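Local coordinates for putative iron-regulated protein A (Parabacteroides distasonis ATCC 8503, PDB 4ECG) that is of unproven function but binds calcium ions and, as an imelysin-like protein of the M75 peptidase family, is a putative metalloendopeptidase, at residues T150-K153 / M154-D158; T256-G260 / S261-A265; H316-T319 / K320-N323; S328-V331 / V332-K336. All coordinates share one frame; numbering follows the deposited sequence.

Interaction 1 of 4, residues T150-K153 / M154-D158; sequences TAEK and MLFLD
Leu155 N donates to Ala151 O at 2.9 Å, the shortest of the backbone bonds that carry the last turn of helix 147-155. One residue earlier, Met154 N reaches Thr150 O at 3.3 Å. Weak companion bonds run from Met154 N to Ala151 O and from Leu155 N to Glu152 O, so i-to-i+3 and i-to-i+4 patterns mix as the helix ends. Phe156 N closes the series with a weak bond to Glu152 O, 3.0 Å long. That same Glu152 O sits at the edge of the Phe156 ring, near its plane, 3.4 Å from CD2.

The side chains follow in two pairs. Glu152 crosses Phe156 at about a right angle: its CG lies 3.9 Å from CD2 of the ring, and the carboxylate plane stands 79° to the ring plane. The carboxylate is held by His149 and Ser281. On another side of the helix, Thr150 and Met154 (a selenomethionine) run alongside each other, methyl to methyl, with Thr150 CG2 at 3.8 Å from Met154 CE. The methyl arrives there because Thr150 CG2 stands opposite its own backbone N, leaving OG1 to bond Arg146 O.

Helices 71-89 and 171-196 pack around this turn, and Trp81 meets the Phe156 ring edge-to-face. The whole is a helix C-terminus that unwinds at Phe156 directly into the first strand of a small two-stranded antiparallel sheet, 156-157 with 160-161, close to the calcium-binding residues Trp111 and Glu160.

Interaction 2 of 4, residues T256-G260 / S261-A265; sequences TAWNG and SNKDA
Two donors of Ser261 converge on Trp258 O, and these are the hydrogen bonds that join the end of helix 239-259 to the loop after it. Ser261 OG gives its proton to Trp258 O at 2.8 Å, only slightly tilted from the carbonyl plane, while Ser261 N approaches the same Trp258 O at 2.9 Å from well above that plane, 65° out of it. The hydroxyl also accepts: Lys263 N bonds to Ser261 OG at 3.0 Å, which makes an ST turn. Ser261 OG occupies the crowded position between its backbone N and carbonyl carbon (chi1 81°), from where it can serve the carbonyl behind and the amide ahead; Asn270 is a further partner.

This is a helix exit that folds back on itself, the loop crossing over the tryptophan in its last turn. The CH-pi contact follows from that path: Lys263 CA lies over one face of the six-membered ring of Trp258, 3.6 Å from its centroid. Apolar contacts extend it. Lys263 CB touches Trp258 CZ2 at 3.7 Å, the extended lysine chain running across the indole at about a right angle. Ala265 CB meets Trp258 CH2 at 4.1 Å. The backbone N of Ala265 lies at the ring edge. Replacing Trp258 with an alanine would probably strip Lys263 and Ala265 of the indole they lie against and open a gap beneath the loop, although the Ser261 bonds to the backbone oxygen would remain.

At the far end of the chain Lys263 NZ comes within 3.7 Å of the amide oxygen Asn259 OD1. Leu352 and Asn270, both from loops, also touch the indole.

Interaction 3 of 4, residues H316-T319 / K320-N323; sequences HALT and KMIN
Leu318 and Met321, a selenomethionine, lie side by side and point the same way, with the terminal methyls Leu318 CD2 and Met321 CE only 3.5 Å apart, tighter than usual carbon packing. Met321 gets there by a bend at its last torsion (chi3 -56°), which turns CE back toward the leucine. On another side of the helix, the aliphatic part of Lys320 passes the imidazole of His316, its CD 4.3 Å from His316 NE2, obliquely to the ring. Ile322 is folded over backbone rather than a side chain, its CG1 resting 3.3 Å from Leu318 O.

Beneath these contacts runs the ladder that spaces them. Lys320 N bonds to His316 O at 2.9 Å, and Met321 N to Ala317 O at 3.1 Å with an almost straight N-H line of 173°. Ile322 N bonds to Leu318 O. The last rung, Asn323 N to Thr319 O, is the shortest at 2.7 Å and equally straight.

Farther out, His316 ND1 is hydrogen-bonded to Asp327 OD1, and Thr319 OG1 bonds to Leu315 O. Asn323 is both the first residue beyond helix 315-322 and the N-cap of helix 324-343: its OD1 receives Leu326 N.

The chemistry is thus divided by face. Leu318 and Met321 turn to helix 29-68, whereas His316 and Lys320 face Asp327 of helix 324-343. Asn323 splits its amide, OD1 capping the next helix and ND2 holding the N-terminal segment at Pro20 and Asp22, which leaves both ends of a buried amide satisfied.

Interaction 4 of 4, residues S328-V331 / V332-K336; sequences SLMV and VQIDK
Met330 and Ile334 make the close side-chain contact of this turn, one helical turn apart. The selenomethionine Met330 bends at chi2 and chi3, which swings its methyl forward along the helix until CE lies 3.8 Å from Ile334 CD1. Ile334 also covers backbone, with CG1 at 3.4 Å from Met330 O, the same oxygen that accepts Ile334 N at 3.0 Å. This face is buried: Leu368 of helix 355-377 and Tyr299 of helix 284-300 each touch both side chains. A glycine at Ile334 would probably open a gap beside the Met330 methyl and leave Leu368 and Tyr299 with less to pack against.

The setting is a regular alpha-helical segment in the middle of helix 324-343, where i-to-i+4 bonds repeat along the backbone and an apolar face packs on neighbouring helices of a largely helical fold. Val332 N to Ser328 O is nearly straight at 172°, whereas Gln333 N to Leu329 O is bent to 138° though only 3.0 Å long. The rung from Asp335 N to Val331 O is weak, stretched to 3.5 Å.

Opposed to the packed face is the looser side, with Ser328 and Val332 exposed. There contact is mostly side chain against backbone: Val332 CG2 sits 3.6 Å from Ser328 O. Between the two sides Gln333 lays CB on Leu329 O at 3.2 Å, while its bent chain carries the amide toward helix 355-377. Asp335 directs its carboxylate to a salt bridge with Lys296.

Overall arrangement
All four contacts are local, but they differ with their place. Interactions 1 and 3 are buried helix ends, interaction 4 is a partly buried mid-helix turn, and interaction 2 is a surface helix exit. Interactions 3 and 4 lie on consecutive helices and touch, His316 ND1 and Val331 CG2 being 4.1 Å apart. Interaction 1 lies on the opposite side of the chain's centre from both, near calcium-binding residues, with its nearest atoms about 6 Å from interaction 2. Methyl-to-methyl packing of a selenomethionine recurs in interactions 1, 3 and 4; interaction 2 instead relies on an indole face and a serine hydroxyl.

Interaction 1 of 4, residues T150-K153 / M154-D158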
loop_
_atom_site.group_PDB
_atom_site.type_symbol
_atom_site.label_atom_id
_atom_site.label_comp_id
_atom_site.label_asym_id
_atom_site.label_seq_id
_atom_site.Cartn_x
_atom_site.Cartn_y
_atom_site.Cartn_z
ATOM N N THR A 150 14.614 -2.543 2.370
ATOM C CA THR A 150 15.962 -2.949 2.731
ATOM C C THR A 150 16.238 -4.288 1.993
ATOM O O THR A 150 17.300 -4.452 1.412
ATOM C CB THR A 150 16.182 -3.056 4.266
ATOM O OG1 THR A 150 15.998 -1.780 4.860
ATOM C CG2 THR A 150 17.590 -3.553 4.605
ATOM N N ALA A 151 15.297 -5.224 2.039
ATOM C CA ALA A 151 15.359 -6.479 1.272
ATOM C C ALA A 151 15.556 -6.151 -0.243
ATOM O O ALA A 151 16.446 -6.671 -0.872
ATOM C CB ALA A 151 14.085 -7.315 1.524
ATOM N N GLU A 152 14.791 -5.194 -0.755
ATOM C CA GLU A 152 14.817 -4.785 -2.163
ATOM C C GLU A 152 16.195 -4.360 -2.555
ATOM O O GLU A 152 16.708 -4.750 -3.624
ATOM C CB GLU A 152 13.853 -3.595 -2.371
ATOM C CG GLU A 152 13.527 -3.256 -3.822
ATOM C CD GLU A 152 12.892 -1.886 -4.027
ATOM O OE1 GLU A 152 12.717 -1.084 -3.040
ATOM O OE2 GLU A 152 12.614 -1.614 -5.208
ATOM N N LYS A 153 16.791 -3.536 -1.686
ATOM C CA LYS A 153 18.063 -2.904 -1.974
ATOM C C LYS A 153 19.142 -3.964 -2.090
ATOM O O LYS A 153 20.049 -3.791 -2.869
ATOM C CB LYS A 153 18.498 -1.874 -0.899
ATOM C CG LYS A 153 19.609 -0.952 -1.425
ATOM C CD LYS A 153 20.102 0.097 -0.402
ATOM C CE LYS A 153 21.193 1.040 -0.948
ATOM N NZ LYS A 153 22.510 0.373 -1.220
HETATM N N MSE A 154 18.998 -5.054 -1.341
HETATM C CA MSE A 154 19.934 -6.175 -1.344
HETATM C C MSE A 154 19.636 -7.223 -2.425
HETATM O O MSE A 154 20.529 -7.971 -2.776
HETATM C CB MSE A 154 19.936 -6.861 0.021
HETATM C CG MSE A 154 20.346 -5.970 1.179
HETATM SE SE MSE A 154 20.062 -6.757 2.959
HETATM C CE MSE A 154 20.919 -5.339 3.920
ATOM N N LEU A 155 18.401 -7.302 -2.924
ATOM C CA LEU A 155 18.040 -8.323 -3.915
ATOM C C LEU A 155 18.181 -7.863 -5.388
ATOM O O LEU A 155 18.337 -8.679 -6.303
ATOM C CB LEU A 155 16.596 -8.766 -3.678
ATOM C CG LEU A 155 16.348 -9.611 -2.458
ATOM C CD1 LEU A 155 14.835 -9.780 -2.277
ATOM C CD2 LEU A 155 17.063 -10.962 -2.550
ATOM N N PHE A 156 18.107 -6.563 -5.582
ATOM C CA PHE A 156 17.890 -5.940 -6.869
ATOM C C PHE A 156 18.950 -4.864 -7.166
ATOM O O PHE A 156 19.418 -4.179 -6.274
ATOM C CB PHE A 156 16.509 -5.226 -6.908
ATOM C CG PHE A 156 15.328 -6.136 -6.938
ATOM C CD1 PHE A 156 14.889 -6.711 -8.154
ATOM C CD2 PHE A 156 14.597 -6.390 -5.801
ATOM C CE1 PHE A 156 13.784 -7.531 -8.189
ATOM C CE2 PHE A 156 13.473 -7.212 -5.841
ATOM C CZ PHE A 156 13.087 -7.793 -7.025
ATOM N N LEU A 157 19.286 -4.694 -8.433
ATOM C CA LEU A 157 20.088 -3.552 -8.856
ATOM C C LEU A 157 19.494 -2.980 -10.137
ATOM O O LEU A 157 19.379 -3.657 -11.184
ATOM C CB LEU A 157 21.534 -3.964 -9.074
ATOM C CG LEU A 157 22.547 -2.869 -9.402
ATOM C CD1 LEU A 157 22.605 -1.864 -8.245
ATOM C CD2 LEU A 157 23.914 -3.527 -9.663
ATOM N N ASP A 158 19.124 -1.716 -10.057
ATOM C CA ASP A 158 18.441 -1.033 -11.143
ATOM C C ASP A 158 17.476 -1.890 -12.022
ATOM O O ASP A 158 17.586 -1.937 -13.229
ATOM C CB ASP A 158 19.447 -0.232 -11.982
ATOM C CG ASP A 158 19.060 1.254 -12.078
ATOM O OD1 ASP A 158 17.902 1.674 -11.733
ATOM O OD2 ASP A 158 19.950 2.016 -12.472
#

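Interaction 2 of 4, residues T256-G260 / S261-A265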
loop_
_atom_site.group_PDB
_atom_site.type_symbol
_atom_site.label_atom_id
_atom_site.label_comp_id
_atom_site.label_asym_id
_atom_site.label_seq_id
_atom_site.Cartn_x
_atom_site.Cartn_y
_atom_site.Cartn_z
ATOM N N THR A 256 9.028 16.856 -8.091
ATOM C CA THR A 256 9.448 18.200 -7.654
ATOM C C THR A 256 10.979 18.226 -7.507
ATOM O O THR A 256 11.657 19.139 -8.009
ATOM C CB THR A 256 8.787 18.635 -6.327
ATOM O OG1 THR A 256 7.376 18.597 -6.480
ATOM C CG2 THR A 256 9.255 20.118 -5.892
ATOM N N ALA A 257 11.513 17.194 -6.861
ATOM C CA ALA A 257 12.947 17.059 -6.607
ATOM C C ALA A 257 13.705 17.023 -7.917
ATOM O O ALA A 257 14.707 17.707 -8.067
ATOM C CB ALA A 257 13.236 15.789 -5.768
ATOM N N TRP A 258 13.207 16.230 -8.870
ATOM C CA TRP A 258 13.781 16.139 -10.216
ATOM C C TRP A 258 13.821 17.451 -10.922
ATOM O O TRP A 258 14.840 17.793 -11.515
ATOM C CB TRP A 258 12.988 15.149 -11.025
ATOM C CG TRP A 258 13.358 15.032 -12.469
ATOM C CD1 TRP A 258 12.703 15.605 -13.540
ATOM C CD2 TRP A 258 14.441 14.237 -13.074
ATOM N NE1 TRP A 258 13.296 15.269 -14.727
ATOM C CE2 TRP A 258 14.333 14.440 -14.525
ATOM C CE3 TRP A 258 15.434 13.415 -12.586
ATOM C CZ2 TRP A 258 15.201 13.821 -15.433
ATOM C CZ3 TRP A 258 16.289 12.784 -13.495
ATOM C CH2 TRP A 258 16.176 12.977 -14.891
ATOM N N ASN A 259 12.723 18.197 -10.855
ATOM C CA ASN A 259 12.678 19.541 -11.466
ATOM C C ASN A 259 13.733 20.526 -10.923
ATOM O O ASN A 259 14.309 21.254 -11.697
ATOM C CB ASN A 259 11.263 20.138 -11.437
ATOM C CG ASN A 259 10.298 19.357 -12.323
ATOM O OD1 ASN A 259 10.700 18.788 -13.336
ATOM N ND2 ASN A 259 9.029 19.310 -11.936
ATOM N N GLY A 260 13.989 20.513 -9.614
ATOM C CA GLY A 260 15.087 21.265 -9.045
ATOM C C GLY A 260 16.484 20.702 -9.350
ATOM O O GLY A 260 17.453 21.364 -9.037
ATOM N N SER A 261 16.618 19.514 -9.969
ATOM C CA SER A 261 17.950 18.860 -10.091
ATOM C C SER A 261 18.692 19.049 -11.431
ATOM O O SER A 261 18.263 19.792 -12.299
ATOM C CB SER A 261 17.796 17.356 -9.833
ATOM O OG SER A 261 17.313 16.677 -11.008
ATOM N N ASN A 262 19.805 18.340 -11.588
ATOM C CA ASN A 262 20.568 18.293 -12.847
ATOM C C ASN A 262 19.886 17.484 -13.971
ATOM O O ASN A 262 20.372 17.485 -15.092
ATOM C CB ASN A 262 22.007 17.743 -12.606
ATOM C CG ASN A 262 22.031 16.314 -12.023
ATOM O OD1 ASN A 262 21.013 15.631 -11.901
ATOM N ND2 ASN A 262 23.204 15.867 -11.654
ATOM N N LYS A 263 18.784 16.795 -13.668
ATOM C CA LYS A 263 18.005 15.988 -14.630
ATOM C C LYS A 263 18.810 14.882 -15.359
ATOM O O LYS A 263 18.593 14.588 -16.522
ATOM C CB LYS A 263 17.253 16.890 -15.597
ATOM C CG LYS A 263 16.239 17.801 -14.900
ATOM C CD LYS A 263 15.172 18.384 -15.834
ATOM C CE LYS A 263 14.339 19.469 -15.148
ATOM N NZ LYS A 263 13.131 19.884 -15.927
ATOM N N ASP A 264 19.713 14.263 -14.614
ATOM C CA ASP A 264 20.530 13.152 -15.053
ATOM C C ASP A 264 20.092 11.901 -14.265
ATOM O O ASP A 264 20.433 11.749 -13.066
ATOM C CB ASP A 264 22.012 13.495 -14.806
ATOM C CG ASP A 264 22.956 12.399 -15.247
ATOM O OD1 ASP A 264 22.489 11.446 -15.914
ATOM O OD2 ASP A 264 24.164 12.474 -14.900
ATOM N N ALA A 265 19.288 11.052 -14.931
ATOM C CA ALA A 265 18.732 9.789 -14.369
ATOM C C ALA A 265 19.814 8.753 -14.039
ATOM O O ALA A 265 19.588 7.895 -13.206
ATOM C CB ALA A 265 17.708 9.170 -15.312
#

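Interaction 3 of 4, residues H316-T319 / K320-N323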
loop_
_atom_site.group_PDB
_atom_site.type_symbol
_atom_site.label_atom_id
_atom_site.label_comp_id
_atom_site.label_asym_id
_atom_site.label_seq_id
_atom_site.Cartn_x
_atom_site.Cartn_y
_atom_site.Cartn_z
ATOM N N HIS A 316 -20.350 1.041 -4.042
ATOM C CA HIS A 316 -20.865 1.305 -5.386
ATOM C C HIS A 316 -22.360 1.253 -5.436
ATOM O O HIS A 316 -23.001 2.172 -5.931
ATOM C CB HIS A 316 -20.271 0.324 -6.376
ATOM C CG HIS A 316 -20.999 0.262 -7.679
ATOM N ND1 HIS A 316 -20.995 1.278 -8.554
ATOM C CD2 HIS A 316 -21.767 -0.756 -8.250
ATOM C CE1 HIS A 316 -21.751 0.933 -9.635
ATOM N NE2 HIS A 316 -22.213 -0.309 -9.441
ATOM N N ALA A 317 -22.934 0.186 -4.912
ATOM C CA ALA A 317 -24.374 0.025 -4.960
ATOM C C ALA A 317 -25.023 1.148 -4.166
ATOM O O ALA A 317 -25.965 1.758 -4.644
ATOM C CB ALA A 317 -24.788 -1.327 -4.395
ATOM N N LEU A 318 -24.521 1.439 -2.962
ATOM C CA LEU A 318 -25.175 2.447 -2.133
ATOM C C LEU A 318 -25.070 3.823 -2.792
ATOM O O LEU A 318 -26.058 4.547 -2.866
ATOM C CB LEU A 318 -24.614 2.491 -0.722
ATOM C CG LEU A 318 -24.876 1.309 0.215
ATOM C CD1 LEU A 318 -24.317 1.673 1.598
ATOM C CD2 LEU A 318 -26.338 0.921 0.265
ATOM N N THR A 319 -23.903 4.167 -3.327
ATOM C CA THR A 319 -23.771 5.442 -4.041
ATOM C C THR A 319 -24.703 5.541 -5.255
ATOM O O THR A 319 -25.342 6.578 -5.474
ATOM C CB THR A 319 -22.329 5.612 -4.496
ATOM O OG1 THR A 319 -21.497 5.324 -3.379
ATOM C CG2 THR A 319 -22.061 7.006 -5.041
ATOM N N LYS A 320 -24.776 4.474 -6.054
ATOM C CA LYS A 320 -25.691 4.450 -7.200
ATOM C C LYS A 320 -27.121 4.797 -6.762
ATOM O O LYS A 320 -27.765 5.684 -7.345
ATOM C CB LYS A 320 -25.639 3.076 -7.890
ATOM C CG LYS A 320 -26.242 3.011 -9.293
ATOM C CD LYS A 320 -25.975 1.666 -9.965
ATOM C CE LYS A 320 -26.990 1.386 -11.068
ATOM N NZ LYS A 320 -26.544 0.251 -11.926
HETATM N N MSE A 321 -27.584 4.110 -5.718
HETATM C CA MSE A 321 -28.897 4.332 -5.099
HETATM C C MSE A 321 -29.094 5.794 -4.659
HETATM O O MSE A 321 -30.161 6.353 -4.864
HETATM C CB MSE A 321 -29.054 3.356 -3.906
HETATM C CG MSE A 321 -30.402 3.378 -3.105
HETATM SE SE MSE A 321 -30.168 2.882 -1.181
HETATM C CE MSE A 321 -29.308 1.117 -1.543
ATOM N N ILE A 322 -28.073 6.408 -4.053
ATOM C CA ILE A 322 -28.138 7.796 -3.528
ATOM C C ILE A 322 -28.078 8.821 -4.672
ATOM O O ILE A 322 -28.899 9.754 -4.744
ATOM C CB ILE A 322 -27.029 8.084 -2.468
ATOM C CG1 ILE A 322 -27.166 7.170 -1.245
ATOM C CG2 ILE A 322 -27.143 9.492 -1.913
ATOM C CD1 ILE A 322 -25.943 7.101 -0.362
ATOM N N ASN A 323 -27.144 8.618 -5.603
ATOM C CA ASN A 323 -26.991 9.517 -6.762
ATOM C C ASN A 323 -26.317 8.834 -7.947
ATOM O O ASN A 323 -25.093 8.757 -7.975
ATOM C CB ASN A 323 -26.192 10.727 -6.315
ATOM C CG ASN A 323 -26.152 11.809 -7.349
ATOM O OD1 ASN A 323 -25.874 11.538 -8.519
ATOM N ND2 ASN A 323 -26.434 13.048 -6.940
#

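Interaction 4 of 4, residues S328-V331 / V332-K336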
loop_
_atom_site.group_PDB
_atom_site.type_symbol
_atom_site.label_atom_id
_atom_site.label_comp_id
_atom_site.label_asym_id
_atom_site.label_seq_id
_atom_site.Cartn_x
_atom_site.Cartn_y
_atom_site.Cartn_z
ATOM N N SER A 328 -21.545 7.059 -11.241
ATOM C CA SER A 328 -21.072 6.932 -12.591
ATOM C C SER A 328 -19.788 7.742 -12.730
ATOM O O SER A 328 -18.847 7.274 -13.350
ATOM C CB SER A 328 -22.159 7.403 -13.524
ATOM O OG SER A 328 -21.716 7.276 -14.828
ATOM N N LEU A 329 -19.715 8.914 -12.095
ATOM C CA LEU A 329 -18.480 9.710 -12.168
ATOM C C LEU A 329 -17.267 9.023 -11.444
ATOM O O LEU A 329 -16.105 9.218 -11.844
ATOM C CB LEU A 329 -18.715 11.119 -11.621
ATOM C CG LEU A 329 -19.365 12.156 -12.524
ATOM C CD1 LEU A 329 -19.627 13.373 -11.639
ATOM C CD2 LEU A 329 -18.528 12.535 -13.777
HETATM N N MSE A 330 -17.565 8.253 -10.390
HETATM C CA MSE A 330 -16.610 7.473 -9.629
HETATM C C MSE A 330 -16.126 6.259 -10.362
HETATM O O MSE A 330 -14.928 5.931 -10.295
HETATM C CB MSE A 330 -17.206 6.979 -8.309
HETATM C CG MSE A 330 -17.269 8.035 -7.181
HETATM SE SE MSE A 330 -15.571 8.472 -6.409
HETATM C CE MSE A 330 -14.712 6.744 -6.370
ATOM N N VAL A 331 -17.048 5.567 -11.022
ATOM C CA VAL A 331 -16.673 4.447 -11.878
ATOM C C VAL A 331 -15.634 4.928 -12.917
ATOM O O VAL A 331 -14.568 4.353 -13.016
ATOM C CB VAL A 331 -17.930 3.815 -12.552
ATOM C CG1 VAL A 331 -17.533 2.824 -13.659
ATOM C CG2 VAL A 331 -18.809 3.183 -11.474
ATOM N N VAL A 332 -15.943 6.013 -13.638
ATOM C CA VAL A 332 -15.060 6.584 -14.661
ATOM C C VAL A 332 -13.719 6.974 -14.025
ATOM O O VAL A 332 -12.657 6.660 -14.539
ATOM C CB VAL A 332 -15.743 7.805 -15.382
ATOM C CG1 VAL A 332 -14.726 8.719 -16.080
ATOM C CG2 VAL A 332 -16.850 7.340 -16.373
ATOM N N GLN A 333 -13.756 7.590 -12.862
ATOM C CA GLN A 333 -12.564 8.179 -12.286
ATOM C C GLN A 333 -11.584 7.145 -11.759
ATOM O O GLN A 333 -10.378 7.363 -11.856
ATOM C CB GLN A 333 -12.930 9.156 -11.156
ATOM C CG GLN A 333 -11.840 10.115 -10.782
ATOM C CD GLN A 333 -11.417 11.038 -11.912
ATOM O OE1 GLN A 333 -12.243 11.610 -12.607
ATOM N NE2 GLN A 333 -10.099 11.214 -12.074
ATOM N N ILE A 334 -12.067 6.054 -11.170
ATOM C CA ILE A 334 -11.158 4.969 -10.693
ATOM C C ILE A 334 -10.357 4.468 -11.916
ATOM O O ILE A 334 -9.118 4.431 -11.927
ATOM C CB ILE A 334 -11.926 3.809 -9.971
ATOM C CG1 ILE A 334 -12.466 4.304 -8.609
ATOM C CG2 ILE A 334 -11.034 2.589 -9.783
ATOM C CD1 ILE A 334 -13.680 3.559 -8.062
ATOM N N ASP A 335 -11.093 4.135 -12.967
ATOM C CA ASP A 335 -10.469 3.670 -14.212
ATOM C C ASP A 335 -9.582 4.728 -14.906
ATOM O O ASP A 335 -8.544 4.393 -15.428
ATOM C CB ASP A 335 -11.542 3.125 -15.153
ATOM C CG ASP A 335 -11.978 1.670 -14.795
ATOM O OD1 ASP A 335 -11.456 1.047 -13.838
ATOM O OD2 ASP A 335 -12.866 1.138 -15.490
ATOM N N LYS A 336 -9.959 6.003 -14.868
ATOM C CA LYS A 336 -9.126 7.078 -15.448
ATOM C C LYS A 336 -7.788 7.216 -14.679
ATOM O O LYS A 336 -6.748 7.498 -15.245
ATOM C CB LYS A 336 -9.917 8.372 -15.364
ATOM C CG LYS A 336 -9.669 9.418 -16.431
ATOM C CD LYS A 336 -10.763 10.498 -16.329
ATOM C CE LYS A 336 -10.212 11.913 -16.493
ATOM N NZ LYS A 336 -11.229 12.974 -16.242
#